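Local coordinates for catalase-3 (Neurospora crassa, PDB 4AJ9) that breaks hydrogen peroxide down to water and dioxygen at a haem group, as a large-subunit catalase assembled from four copies of one chain, at the interface of chains A and B and the interface of chains A and C. Sequence-based numbering; all coordinates share one arbitrary frame. Chains: chain A/B/C, Catalase-3.

Contact 1: the interface of chains A and B. Residues chain A 13-16; chain B 406-407.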
loop_
_atom_site.group_PDB
_atom_site.type_symbol
_atom_site.label_atom_id
_atom_site.label_comp_id
_atom_site.label_asym_id
_atom_site.label_seq_id
_atom_site.Cartn_x
_atom_site.Cartn_y
_atom_site.Cartn_z
ATOM N N ASP A 13 -27.070 -2.614 -12.245
ATOM C CA ASP A 13 -26.745 -1.845 -13.440
ATOM C C ASP A 13 -27.703 -2.145 -14.586
ATOM O O ASP A 13 -27.549 -1.609 -15.678
ATOM C CB ASP A 13 -25.291 -2.085 -13.876
ATOM C CG ASP A 13 -24.285 -1.637 -12.827
ATOM O OD1 ASP A 13 -24.517 -0.586 -12.186
ATOM O OD2 ASP A 13 -23.260 -2.338 -12.635
ATOM N N ASN A 14 -28.697 -2.991 -14.344
ATOM C CA ASN A 14 -29.691 -3.263 -15.379
ATOM C C ASN A 14 -30.410 -1.975 -15.823
ATOM O O ASN A 14 -30.841 -1.182 -14.992
ATOM C CB ASN A 14 -30.700 -4.301 -14.889
ATOM C CG ASN A 14 -31.653 -4.747 -15.982
ATOM O OD1 ASN A 14 -31.268 -4.874 -17.144
ATOM N ND2 ASN A 14 -32.908 -4.978 -15.613
ATOM N N GLY A 15 -30.527 -1.763 -17.128
ATOM C CA GLY A 15 -31.273 -0.624 -17.645
ATOM C C GLY A 15 -30.597 0.723 -17.453
ATOM O O GLY A 15 -31.234 1.770 -17.579
ATOM N N GLN A 16 -29.306 0.709 -17.142
ATOM C CA GLN A 16 -28.578 1.956 -16.914
ATOM C C GLN A 16 -27.579 2.223 -18.029
ATOM O O GLN A 16 -27.110 1.299 -18.696
ATOM C CB GLN A 16 -27.841 1.907 -15.573
ATOM C CG GLN A 16 -28.736 1.649 -14.374
ATOM C CD GLN A 16 -29.523 2.885 -13.983
ATOM O OE1 GLN A 16 -29.427 3.922 -14.638
ATOM N NE2 GLN A 16 -30.304 2.783 -12.911
ATOM N N TYR B 406 -26.729 -4.064 -21.002
ATOM C CA TYR B 406 -26.608 -3.107 -19.899
ATOM C C TYR B 406 -25.446 -3.467 -18.984
ATOM O O TYR B 406 -25.211 -4.649 -18.732
ATOM C CB TYR B 406 -27.897 -3.056 -19.085
ATOM C CG TYR B 406 -29.077 -2.589 -19.896
ATOM C CD1 TYR B 406 -29.192 -1.257 -20.275
ATOM C CD2 TYR B 406 -30.054 -3.476 -20.308
ATOM C CE1 TYR B 406 -30.263 -0.817 -21.023
ATOM C CE2 TYR B 406 -31.129 -3.046 -21.062
ATOM C CZ TYR B 406 -31.231 -1.716 -21.413
ATOM O OH TYR B 406 -32.297 -1.288 -22.168
ATOM N N PRO B 407 -24.706 -2.452 -18.492
ATOM C CA PRO B 407 -24.911 -1.017 -18.759
ATOM C C PRO B 407 -24.614 -0.633 -20.211
ATOM O O PRO B 407 -23.748 -1.230 -20.847
ATOM C CB PRO B 407 -23.928 -0.326 -17.791
ATOM C CG PRO B 407 -22.898 -1.352 -17.481
ATOM C CD PRO B 407 -23.593 -2.693 -17.559
#
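B:Tyr406 lays one face of its phenol ring against the backbone of A:Gly15. The A:Gly15 CA stands 3.4 Å above the ring plane, displaced toward the rim, and 3.6 Å from the ring centroid, which marks a CH-pi contact. Beside it, A:Gly15 N lies over CG of B:Tyr406 at 3.2 Å. The ring gets there with CG anti to its own carbonyl carbon (chi1 -62°). Over the CD2 rim of the same face, the A:Asn14 amide points its OD1 at the ring, 3.7 Å from B:Tyr406 CD2, and amide and ring planes are 82° apart, nearly perpendicular rather than stacked. B:Pro407, which follows a cis peptide bond, sets its CD 4.1 Å from the A:Asp13 CB, a loose touch. No nitrogen or oxygen of one chain comes within bonding reach of the other, and the fit therefore rests on shape. An alanine in place of B:Tyr406 would probably leave a gap beneath A:Gly15 and take the ring contact from the A:Asn14 amide. Both segments are loops, A:13-16 near the amino terminus, and their apposition is likely to help hold that region against the neighbouring subunit, one small patch of a two-fold interface in the catalase tetramer.

Contact 2: the interface of chains A and C. Residues chain A 153, 156-157, 175, 178-179; chain C 396-399.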
loop_
_atom_site.group_PDB
_atom_site.type_symbol
_atom_site.label_atom_id
_atom_site.label_comp_id
_atom_site.label_asym_id
_atom_site.label_seq_id
_atom_site.Cartn_x
_atom_site.Cartn_y
_atom_site.Cartn_z
ATOM N N ASP A 153 7.857 -21.886 9.650
ATOM C CA ASP A 153 8.675 -23.040 9.311
ATOM C C ASP A 153 7.821 -24.130 8.706
ATOM O O ASP A 153 8.125 -24.655 7.634
ATOM C CB ASP A 153 9.398 -23.556 10.540
ATOM C CG ASP A 153 10.255 -22.488 11.166
ATOM O OD1 ASP A 153 11.215 -22.046 10.485
ATOM O OD2 ASP A 153 9.938 -22.060 12.294
ATOM N N HIS A 156 6.456 -22.793 5.269
ATOM C CA HIS A 156 7.539 -22.740 4.292
ATOM C C HIS A 156 7.854 -24.146 3.754
ATOM O O HIS A 156 7.971 -24.343 2.545
ATOM C CB HIS A 156 8.796 -22.082 4.885
ATOM C CG HIS A 156 8.753 -20.582 4.890
ATOM N ND1 HIS A 156 9.850 -19.806 5.191
ATOM C CD2 HIS A 156 7.738 -19.716 4.649
ATOM C CE1 HIS A 156 9.517 -18.528 5.130
ATOM N NE2 HIS A 156 8.246 -18.445 4.784
ATOM N N SER A 157 7.935 -25.127 4.649
ATOM C CA SER A 157 8.269 -26.493 4.250
ATOM C C SER A 157 7.212 -27.155 3.372
ATOM O O SER A 157 7.546 -27.971 2.516
ATOM C CB SER A 157 8.519 -27.374 5.472
ATOM O OG SER A 157 7.299 -27.715 6.106
ATOM N N SER A 175 10.911 -31.176 1.197
ATOM C CA SER A 175 11.000 -30.229 2.299
ATOM C C SER A 175 9.920 -30.494 3.331
ATOM O O SER A 175 10.151 -30.365 4.539
ATOM C CB SER A 175 10.908 -28.788 1.784
ATOM O OG SER A 175 9.658 -28.541 1.176
ATOM N N ASP A 178 10.743 -33.541 5.220
ATOM C CA ASP A 178 11.903 -33.194 6.041
ATOM C C ASP A 178 11.397 -32.547 7.330
ATOM O O ASP A 178 11.825 -32.915 8.419
ATOM C CB ASP A 178 12.838 -32.237 5.283
ATOM C CG ASP A 178 14.042 -31.797 6.111
ATOM O OD1 ASP A 178 14.423 -32.533 7.051
ATOM O OD2 ASP A 178 14.625 -30.719 5.813
ATOM N N PHE A 179 10.487 -31.581 7.208
ATOM C CA PHE A 179 9.934 -30.915 8.392
ATOM C C PHE A 179 9.125 -31.891 9.248
ATOM O O PHE A 179 9.262 -31.901 10.477
ATOM C CB PHE A 179 9.067 -29.705 8.002
ATOM C CG PHE A 179 8.518 -28.943 9.184
ATOM C CD1 PHE A 179 9.288 -27.973 9.827
ATOM C CD2 PHE A 179 7.231 -29.187 9.653
ATOM C CE1 PHE A 179 8.780 -27.260 10.917
ATOM C CE2 PHE A 179 6.720 -28.466 10.741
ATOM C CZ PHE A 179 7.495 -27.512 11.369
ATOM N N HIS C 396 14.188 -23.088 3.803
ATOM C CA HIS C 396 13.883 -21.892 4.576
ATOM C C HIS C 396 12.942 -22.178 5.746
ATOM O O HIS C 396 11.902 -21.533 5.918
ATOM C CB HIS C 396 13.285 -20.815 3.658
ATOM C CG HIS C 396 12.104 -21.280 2.854
ATOM N ND1 HIS C 396 11.809 -22.613 2.650
ATOM C CD2 HIS C 396 11.144 -20.581 2.199
ATOM C CE1 HIS C 396 10.723 -22.712 1.903
ATOM N NE2 HIS C 396 10.302 -21.494 1.614
ATOM N N TYR C 397 13.325 -23.149 6.561
ATOM C CA TYR C 397 12.529 -23.534 7.712
ATOM C C TYR C 397 13.442 -24.226 8.710
ATOM O O TYR C 397 14.503 -24.739 8.344
ATOM C CB TYR C 397 11.399 -24.475 7.292
ATOM C CG TYR C 397 11.904 -25.664 6.510
ATOM C CD1 TYR C 397 12.090 -25.575 5.143
ATOM C CD2 TYR C 397 12.228 -26.859 7.144
ATOM C CE1 TYR C 397 12.565 -26.637 4.413
ATOM C CE2 TYR C 397 12.718 -27.946 6.413
ATOM C CZ TYR C 397 12.882 -27.820 5.045
ATOM O OH TYR C 397 13.370 -28.862 4.285
ATOM N N SER C 398 13.028 -24.228 9.970
ATOM C CA SER C 398 13.734 -24.940 11.028
ATOM C C SER C 398 12.697 -25.652 11.889
ATOM O O SER C 398 11.621 -25.112 12.118
ATOM C CB SER C 398 14.519 -23.952 11.891
ATOM O OG SER C 398 15.270 -24.623 12.886
ATOM N N PRO C 399 13.013 -26.862 12.375
ATOM C CA PRO C 399 14.263 -27.604 12.153
ATOM C C PRO C 399 14.290 -28.286 10.803
ATOM O O PRO C 399 13.251 -28.431 10.153
ATOM C CB PRO C 399 14.232 -28.673 13.247
ATOM C CG PRO C 399 12.755 -28.951 13.416
ATOM C CD PRO C 399 12.086 -27.597 13.260
HETATM O O HOH W 1 7.650 -22.446 0.627
HETATM O O HOH W 2 10.619 -20.186 8.400
#
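C:Tyr397, A:His156 and C:His396 bury the most surface here, 63, 44 and 36 Å² respectively. The C:Tyr397 ring lies under A:Ser157, whose CB stands over the ring centre at 3.9 Å from the plane. Its phenol OH reaches past A:Ser175 and donates to the carboxylate of A:Asp178, 2.7 Å from OD2, arriving on the anti side and 15° out of the carboxylate plane. With CG anti to its backbone N (chi1 178°), A:Asp178 turns its carboxylate toward that hydroxyl. The two imidazoles of A:His156 and C:His396 stack, centroids 4.3 Å apart and planes 20° from parallel, while the A:His156 CB sits over the centre of the C:His396 ring. A:His156 also gives its ND1 hydrogen to the C:His396 backbone O at 2.8 Å, in its own ring plane, which would help to fix the ring's rotation. Water 1 joins C:His396 NE2 to the A:His156 O. Next to C:Tyr397 in the chain, the amide N of C:Ser398 donates to A:Asp153 OD1 at 2.9 Å, from above the carboxylate plane, and water 2 links that same oxygen to the C:His396 O. Behind this shell, A:Ser175 OG donates a hydrogen bond to A:Ser157 O at 2.6 Å, tying the two chain A helices together. The extended loop C:396-399 thus runs across helices 151-158 and 174-182 of the catalase domain; the centre of the contact lies about 17 Å from A:His65.

Contact 3: the interface of chains A and C. Residues chain A 341, 420, 422, 424-426; chain C 428-430.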
loop_
_atom_site.group_PDB
_atom_site.type_symbol
_atom_site.label_atom_id
_atom_site.label_comp_id
_atom_site.label_asym_id
_atom_site.label_seq_id
_atom_site.Cartn_x
_atom_site.Cartn_y
_atom_site.Cartn_z
ATOM N N GLU A 341 -3.962 -20.578 27.451
ATOM C CA GLU A 341 -2.527 -20.438 27.259
ATOM C C GLU A 341 -1.929 -21.449 26.262
ATOM O O GLU A 341 -0.766 -21.835 26.387
ATOM C CB GLU A 341 -1.844 -20.558 28.622
ATOM C CG GLU A 341 -2.199 -19.412 29.582
ATOM C CD GLU A 341 -3.544 -19.550 30.288
ATOM O OE1 GLU A 341 -4.327 -20.481 29.989
ATOM O OE2 GLU A 341 -3.814 -18.699 31.163
ATOM N N THR A 420 -11.475 -10.873 30.726
ATOM C CA THR A 420 -10.631 -12.052 30.856
ATOM C C THR A 420 -11.119 -12.872 32.053
ATOM O O THR A 420 -11.581 -12.302 33.046
ATOM C CB THR A 420 -9.163 -11.622 31.031
ATOM O OG1 THR A 420 -8.689 -11.054 29.797
ATOM C CG2 THR A 420 -8.288 -12.794 31.441
ATOM N N PRO A 422 -11.628 -14.339 35.351
ATOM C CA PRO A 422 -11.081 -13.807 36.609
ATOM C C PRO A 422 -10.120 -14.761 37.339
ATOM O O PRO A 422 -9.171 -14.304 37.966
ATOM C CB PRO A 422 -12.334 -13.527 37.451
ATOM C CG PRO A 422 -13.437 -13.345 36.442
ATOM C CD PRO A 422 -13.101 -14.299 35.322
ATOM N N ARG A 424 -7.794 -16.600 36.209
ATOM C CA ARG A 424 -6.548 -16.895 35.512
ATOM C C ARG A 424 -5.323 -16.266 36.162
ATOM O O ARG A 424 -5.330 -15.096 36.509
ATOM C CB ARG A 424 -6.648 -16.487 34.045
ATOM C CG ARG A 424 -7.205 -17.592 33.166
ATOM C CD ARG A 424 -6.381 -17.691 31.884
ATOM N NE ARG A 424 -6.951 -16.806 30.900
ATOM C CZ ARG A 424 -6.356 -16.355 29.802
ATOM N NH1 ARG A 424 -5.104 -16.683 29.476
ATOM N NH2 ARG A 424 -7.049 -15.544 29.029
ATOM N N THR A 425 -4.268 -17.053 36.325
ATOM C CA THR A 425 -3.060 -16.554 36.963
ATOM C C THR A 425 -1.824 -16.846 36.138
ATOM O O THR A 425 -1.841 -17.701 35.257
ATOM C CB THR A 425 -2.846 -17.189 38.349
ATOM O OG1 THR A 425 -2.653 -18.605 38.199
ATOM C CG2 THR A 425 -4.029 -16.915 39.256
ATOM N N ALA A 426 -0.750 -16.125 36.440
ATOM C CA ALA A 426 0.563 -16.391 35.865
ATOM C C ALA A 426 1.483 -16.842 36.993
ATOM O O ALA A 426 1.394 -16.337 38.116
ATOM C CB ALA A 426 1.115 -15.139 35.196
ATOM N N GLY C 428 0.773 -13.722 39.913
ATOM C CA GLY C 428 -0.534 -13.185 40.229
ATOM C C GLY C 428 -1.537 -13.361 39.116
ATOM O O GLY C 428 -1.293 -14.059 38.130
ATOM N N VAL C 429 -2.679 -12.707 39.272
ATOM C CA VAL C 429 -3.784 -12.891 38.357
ATOM C C VAL C 429 -3.569 -12.054 37.102
ATOM O O VAL C 429 -2.930 -10.999 37.149
ATOM C CB VAL C 429 -5.113 -12.500 39.027
ATOM C CG1 VAL C 429 -5.170 -10.996 39.257
ATOM C CG2 VAL C 429 -6.294 -12.962 38.189
ATOM N N LEU C 430 -4.086 -12.527 35.972
ATOM C CA LEU C 430 -4.070 -11.696 34.775
ATOM C C LEU C 430 -5.022 -10.534 35.043
ATOM O O LEU C 430 -6.146 -10.754 35.493
ATOM C CB LEU C 430 -4.509 -12.499 33.551
ATOM C CG LEU C 430 -3.760 -13.812 33.323
ATOM C CD1 LEU C 430 -4.141 -14.412 31.978
ATOM C CD2 LEU C 430 -2.263 -13.595 33.413
HETATM O O HOH W 3 0.444 -16.593 40.900
#
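Two intermolecular antiparallel beta bridges, A:Thr425 with C:Val429 and A:Ala426 with C:Gly428, pair strand 425-427 of one catalase subunit with strand 429-431 of the other and the C:Gly428 that precedes it. The A:Ala426 N donates to C:Gly428 O at 2.7 Å, nearly straight at the hydrogen (170°), and C:Leu430 N donates to A:Arg424 O at 2.9 Å. A longer bond runs from C:Gly428 N to A:Ala426 O, 3.2 Å, and water 3 bridges the same two atoms. Beside this ladder the side chain of C:Leu430, which buries 63 Å², reaches over A:Arg424. Its CD1 branch rests on one guanidinium face, 3.4 Å above the plane and toward the rim, with A:Arg424 CZ 3.7 Å from that methyl. The other branch, CD2, turns toward the A:Ala426 methyl. Having CG anti to its carbonyl carbon (chi1 -52°) directs the leucine toward the arginine. One layer further out, A:Glu341 positions that guanidinium: NH1 of A:Arg424 forms a salt bridge with OE2 at 2.9 Å. The carboxylate oxygen lies in the guanidinium plane but is itself approached from above the carboxylate plane. The bend of the A:Arg424 chain at chi2 and chi3 lets its flat head meet both the leucine methyl and the glutamate.

Contact 2 and contact 3 both belong to the interface of chains A and C, their C-alpha centres about 34 Å apart; contact 1 joins A to B and lies about 52 Å from contact 2 and 59 Å from contact 3. No residue position recurs, but chain positions 396-399, 406-407 and 420-430 come from one stretch of sequence, which thereby serves both interfaces. Contact 1 rests on van der Waals and CH-pi contact, the others also on cross-chain hydrogen bonds. Each has a symmetry twin, so the patches repeat across the tetramer. From A:His65 to the centres of contacts 3 and 1 is about 29 and 33 Å.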